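Local coordinates for protein chymotrypsin-like serine protease (Equine arteritis virus, PDB 1MBM) that probably cleaves viral polyprotein as a chymotrypsin-like serine endopeptidase, the nsp4 proteinase of equine arteritis virus, at residues A[4-9]-A[14-19]; A[43-48]-A[68-73]. All blocks are in the same frame, centred on the assembly; numbering follows the deposited sequence.

Both contacts belong to the six-stranded antiparallel barrel at the N-terminal end of this chymotrypsin-like proteinase, with their centres about 11 Å apart. Contact 1 comes first along the chain and is the opening hairpin, strand 6-10 against strand 14-22. Contact 2 follows, where the end of strand 40-45 and its turn meet the loop after strand 60-65. Strands 6-10 and 40-45 are neighbours, which closes the barrel: K44 N lies 2.7 Å from F8 O, probably hydrogen-bonded, and I45 CD1 packs on the backbone of N5 and V6. V19 of contact 1 touches L43, I45 and L70 of contact 2, tying both into one apolar interior.

Contact 1: A[4-9]-A[14-19]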
loop_
_atom_site.group_PDB
_atom_site.type_symbol
_atom_site.label_atom_id
_atom_site.label_comp_id
_atom_site.label_asym_id
_atom_site.label_seq_id
_atom_site.Cartn_x
_atom_site.Cartn_y
_atom_site.Cartn_z
ATOM N N GLY A 4 12.568 -5.783 5.523
ATOM C CA GLY A 4 12.796 -7.051 6.192
ATOM C C GLY A 4 11.569 -7.860 6.549
ATOM O O GLY A 4 11.645 -9.091 6.663
ATOM N N ASN A 5 10.435 -7.180 6.702
ATOM C CA ASN A 5 9.187 -7.848 7.057
ATOM C C ASN A 5 8.229 -8.076 5.873
ATOM O O ASN A 5 7.045 -8.361 6.061
ATOM C CB ASN A 5 8.484 -7.069 8.169
ATOM C CG ASN A 5 7.870 -5.764 7.671
ATOM O OD1 ASN A 5 8.456 -5.063 6.843
ATOM N ND2 ASN A 5 6.679 -5.444 8.165
ATOM N N VAL A 6 8.749 -7.985 4.657
ATOM C CA VAL A 6 7.921 -8.160 3.475
ATOM C C VAL A 6 8.122 -9.539 2.854
ATOM O O VAL A 6 9.249 -9.981 2.664
ATOM C CB VAL A 6 8.194 -7.048 2.441
ATOM C CG1 VAL A 6 7.488 -7.339 1.104
ATOM C CG2 VAL A 6 7.757 -5.706 3.008
ATOM N N GLY A 7 7.022 -10.224 2.552
ATOM C CA GLY A 7 7.108 -11.531 1.932
ATOM C C GLY A 7 6.165 -11.749 0.760
ATOM O O GLY A 7 5.381 -10.866 0.398
ATOM N N PHE A 8 6.263 -12.936 0.162
ATOM C CA PHE A 8 5.419 -13.329 -0.956
ATOM C C PHE A 8 4.253 -14.165 -0.441
ATOM O O PHE A 8 4.423 -14.988 0.445
ATOM C CB PHE A 8 6.217 -14.169 -1.958
ATOM C CG PHE A 8 7.250 -13.395 -2.730
ATOM C CD1 PHE A 8 6.888 -12.650 -3.842
ATOM C CD2 PHE A 8 8.583 -13.435 -2.361
ATOM C CE1 PHE A 8 7.834 -11.948 -4.564
ATOM C CE2 PHE A 8 9.540 -12.735 -3.081
ATOM C CZ PHE A 8 9.166 -11.993 -4.184
ATOM N N VAL A 9 3.067 -13.955 -1.006
ATOM C CA VAL A 9 1.866 -14.688 -0.599
ATOM C C VAL A 9 1.246 -15.379 -1.820
ATOM O O VAL A 9 1.104 -14.756 -2.876
ATOM C CB VAL A 9 0.819 -13.744 0.040
ATOM C CG1 VAL A 9 -0.450 -14.483 0.392
ATOM C CG2 VAL A 9 1.388 -13.067 1.312
ATOM N N TYR A 14 -1.319 -14.518 -6.810
ATOM C CA TYR A 14 0.045 -14.325 -6.332
ATOM C C TYR A 14 0.197 -12.887 -5.923
ATOM O O TYR A 14 -0.101 -11.976 -6.701
ATOM C CB TYR A 14 1.062 -14.670 -7.425
ATOM C CG TYR A 14 1.119 -16.143 -7.746
ATOM C CD1 TYR A 14 1.393 -17.075 -6.752
ATOM C CD2 TYR A 14 0.883 -16.601 -9.030
ATOM C CE1 TYR A 14 1.436 -18.425 -7.032
ATOM C CE2 TYR A 14 0.927 -17.956 -9.325
ATOM C CZ TYR A 14 1.201 -18.862 -8.315
ATOM O OH TYR A 14 1.246 -20.218 -8.592
ATOM N N GLY A 15 0.638 -12.681 -4.690
ATOM C CA GLY A 15 0.743 -11.335 -4.169
ATOM C C GLY A 15 1.864 -11.140 -3.177
ATOM O O GLY A 15 2.802 -11.956 -3.081
ATOM N N THR A 16 1.737 -10.052 -2.423
ATOM C CA THR A 16 2.732 -9.621 -1.468
ATOM C C THR A 16 2.116 -9.564 -0.085
ATOM O O THR A 16 0.926 -9.316 0.056
ATOM C CB THR A 16 3.205 -8.204 -1.853
ATOM O OG1 THR A 16 3.725 -8.223 -3.184
ATOM C CG2 THR A 16 4.402 -7.759 -1.005
ATOM N N GLY A 17 2.932 -9.789 0.940
ATOM C CA GLY A 17 2.463 -9.676 2.306
ATOM C C GLY A 17 3.451 -8.969 3.205
ATOM O O GLY A 17 4.575 -8.670 2.804
ATOM N N SER A 18 3.022 -8.682 4.429
ATOM C CA SER A 18 3.899 -8.071 5.409
ATOM C C SER A 18 3.663 -8.720 6.768
ATOM O O SER A 18 2.570 -9.194 7.051
ATOM C CB SER A 18 3.742 -6.550 5.448
ATOM O OG SER A 18 2.442 -6.165 5.825
ATOM N N VAL A 19 4.704 -8.759 7.590
ATOM C CA VAL A 19 4.657 -9.433 8.886
ATOM C C VAL A 19 4.944 -8.459 10.030
ATOM O O VAL A 19 5.844 -7.644 9.939
ATOM C CB VAL A 19 5.671 -10.600 8.931
ATOM C CG1 VAL A 19 5.513 -11.392 10.201
ATOM C CG2 VAL A 19 5.462 -11.519 7.724
#
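N5 and V19 start the pairing with two bonds in opposite senses. V19 N donates to N5 O at 2.8 Å, with the donor in the carbonyl plane. The side chain answers: N5 ND2 reaches V19 O at 2.9 Å, in the plane of its own amide but tilted 34° from the carbonyl plane of V19. This works because CG of N5 sits between its backbone N and carbonyl carbon (chi1 73°), which swings the amide over to the neighbouring strand where the regular strand has not yet begun.

From there the ladder is backbone only. G7 and G17 exchange two bonds, the shorter from G17 N to G7 O at 2.7 Å, and V9 and G15 exchange two more; the one from V9 N to G15 O is almost straight, 178° at the hydrogen. The non-hydrogen-bonded pairs alternate with these: V6 with S18 on the N5 side of the G7/G17 pair, F8 with T16 on the V9 side. CA-H...O contacts add to the ladder, S18 CA to N5 O at 3.2 Å, with longer ones from V6 CA to G17 O and T16 CA to G7 O. This is the first beta hairpin of the chymotrypsin-like barrel, and strand 14-22 goes on to pair with strand 25-31.

The side-chain packing divides between the two faces. On one, V6 CG1 meets T16 CG2 at 3.8 Å, the two side chains crossing at a slant; T16 CG2 also lies 3.5 Å from G7 O, while T16 OG1 turns to the carbonyl of G112. S18 OG is likewise engaged, with W20 NE1. On the other face, V9 CG2 rests 3.6 Å from G17 N and close to G17 CA, a tight fit that a glycine permits. V9 also touches A41 and L43 of strand 40-45, and V19 packs on L43 and I45 on that same barrel-interior side.

Contact 2: A[43-48]-A[68-73]; sequences LKIGDA and SELPGN
L70 reaches from its loop onto the chymotrypsin-like beta barrel, its two methyls dividing the partners on segment 43-48 between them. CD2 of L70 meets L43 CD2 at 3.7 Å, and its CD1 sits 3.9 Å from A48 CB. With CG anti to the backbone N (chi1 -169°), the L70 branch extends to the strand and crosses the side chains of L43 and I45 at about a right angle. The same leucine also touches V19, V26, V28 and L50, all on barrel strands, so the tight part of the contact is wholly apolar, with L43, I45 and L70 buried and A48 partly open to solvent.

The rest is looser. The strand ends in a type II' turn from I45 to A48, pinned by a pair of backbone bonds, I45 N to A48 O and A48 N to I45 O. At its corner G46 and D47 are exposed, as is K44, whose CB is directed away from the loop. In the loop S68, E69 and N73 are exposed as well; within the same loop L70 O accepts a hydrogen bond from W74 NE1. Back on the buried side, I45 CG2 completes the grip on L70 CD1, 3.9 Å away.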
loop_
_atom_site.group_PDB
_atom_site.type_symbol
_atom_site.label_atom_id
_atom_site.label_comp_id
_atom_site.label_asym_id
_atom_site.label_seq_id
_atom_site.Cartn_x
_atom_site.Cartn_y
_atom_site.Cartn_z
ATOM N N LEU A 43 2.504 -17.983 2.995
ATOM C CA LEU A 43 3.443 -16.868 3.071
ATOM C C LEU A 43 4.870 -17.404 2.946
ATOM O O LEU A 43 5.222 -18.418 3.549
ATOM C CB LEU A 43 3.305 -16.150 4.416
ATOM C CG LEU A 43 4.437 -15.202 4.820
ATOM C CD1 LEU A 43 4.432 -13.969 3.919
ATOM C CD2 LEU A 43 4.310 -14.793 6.287
ATOM N N LYS A 44 5.681 -16.728 2.150
ATOM C CA LYS A 44 7.083 -17.067 2.024
ATOM C C LYS A 44 7.875 -15.830 2.433
ATOM O O LYS A 44 7.749 -14.788 1.802
ATOM C CB LYS A 44 7.412 -17.434 0.584
ATOM C CG LYS A 44 8.881 -17.749 0.338
ATOM C CD LYS A 44 9.148 -17.912 -1.147
ATOM C CE LYS A 44 10.571 -17.521 -1.496
ATOM N NZ LYS A 44 10.791 -17.490 -2.968
ATOM N N ILE A 45 8.677 -15.957 3.489
ATOM C CA ILE A 45 9.538 -14.873 3.957
ATOM C C ILE A 45 10.802 -15.452 4.608
ATOM O O ILE A 45 10.723 -16.358 5.439
ATOM C CB ILE A 45 8.768 -13.906 4.900
ATOM C CG1 ILE A 45 9.636 -12.694 5.261
ATOM C CG2 ILE A 45 8.250 -14.622 6.134
ATOM C CD1 ILE A 45 8.874 -11.622 5.997
ATOM N N GLY A 46 11.966 -14.941 4.215
ATOM C CA GLY A 46 13.224 -15.504 4.677
ATOM C C GLY A 46 13.255 -16.961 4.242
ATOM O O GLY A 46 12.973 -17.267 3.085
ATOM N N ASP A 47 13.560 -17.864 5.168
ATOM C CA ASP A 47 13.555 -19.295 4.866
ATOM C C ASP A 47 12.260 -19.935 5.365
ATOM O O ASP A 47 12.090 -21.152 5.305
ATOM C CB ASP A 47 14.758 -19.994 5.502
ATOM C CG ASP A 47 16.082 -19.472 4.979
ATOM O OD1 ASP A 47 16.074 -18.765 3.950
ATOM O OD2 ASP A 47 17.178 -19.718 5.530
ATOM N N ALA A 48 11.347 -19.102 5.853
ATOM C CA ALA A 48 10.093 -19.585 6.413
ATOM C C ALA A 48 8.985 -19.693 5.373
ATOM O O ALA A 48 8.793 -18.791 4.569
ATOM C CB ALA A 48 9.650 -18.684 7.558
ATOM N N SER A 68 6.674 -18.813 17.619
ATOM C CA SER A 68 7.204 -20.165 17.429
ATOM C C SER A 68 6.924 -20.720 16.028
ATOM O O SER A 68 7.549 -21.682 15.594
ATOM C CB SER A 68 6.651 -21.113 18.495
ATOM O OG SER A 68 5.240 -21.018 18.579
ATOM N N GLU A 69 5.978 -20.110 15.323
ATOM C CA GLU A 69 5.633 -20.540 13.977
ATOM C C GLU A 69 6.318 -19.679 12.931
ATOM O O GLU A 69 6.650 -20.150 11.840
ATOM C CB GLU A 69 4.122 -20.463 13.781
ATOM C CG GLU A 69 3.356 -21.497 14.573
ATOM C CD GLU A 69 3.843 -22.900 14.267
ATOM O OE1 GLU A 69 3.894 -23.264 13.070
ATOM O OE2 GLU A 69 4.176 -23.635 15.217
ATOM N N LEU A 70 6.510 -18.410 13.273
ATOM C CA LEU A 70 7.123 -17.437 12.380
ATOM C C LEU A 70 8.012 -16.505 13.204
ATOM O O LEU A 70 7.621 -15.377 13.495
ATOM C CB LEU A 70 6.021 -16.630 11.682
ATOM C CG LEU A 70 6.293 -15.701 10.499
ATOM C CD1 LEU A 70 7.063 -16.408 9.410
ATOM C CD2 LEU A 70 4.967 -15.164 9.943
ATOM N N PRO A 71 9.191 -16.988 13.601
ATOM C CA PRO A 71 10.116 -16.198 14.424
ATOM C C PRO A 71 10.769 -15.042 13.684
ATOM O O PRO A 71 10.988 -15.098 12.481
ATOM C CB PRO A 71 11.187 -17.224 14.821
ATOM C CG PRO A 71 11.178 -18.203 13.703
ATOM C CD PRO A 71 9.714 -18.344 13.344
ATOM N N GLY A 72 11.102 -13.999 14.427
ATOM C CA GLY A 72 11.761 -12.850 13.848
ATOM C C GLY A 72 11.423 -11.587 14.604
ATOM O O GLY A 72 10.440 -11.532 15.346
ATOM N N ASN A 73 12.243 -10.564 14.418
ATOM C CA ASN A 73 12.008 -9.294 15.081
ATOM C C ASN A 73 11.113 -8.414 14.219
ATOM O O ASN A 73 11.562 -7.412 13.649
ATOM C CB ASN A 73 13.330 -8.593 15.377
ATOM C CG ASN A 73 13.198 -7.565 16.471
ATOM O OD1 ASN A 73 12.353 -7.694 17.359
ATOM N ND2 ASN A 73 14.032 -6.532 16.416
#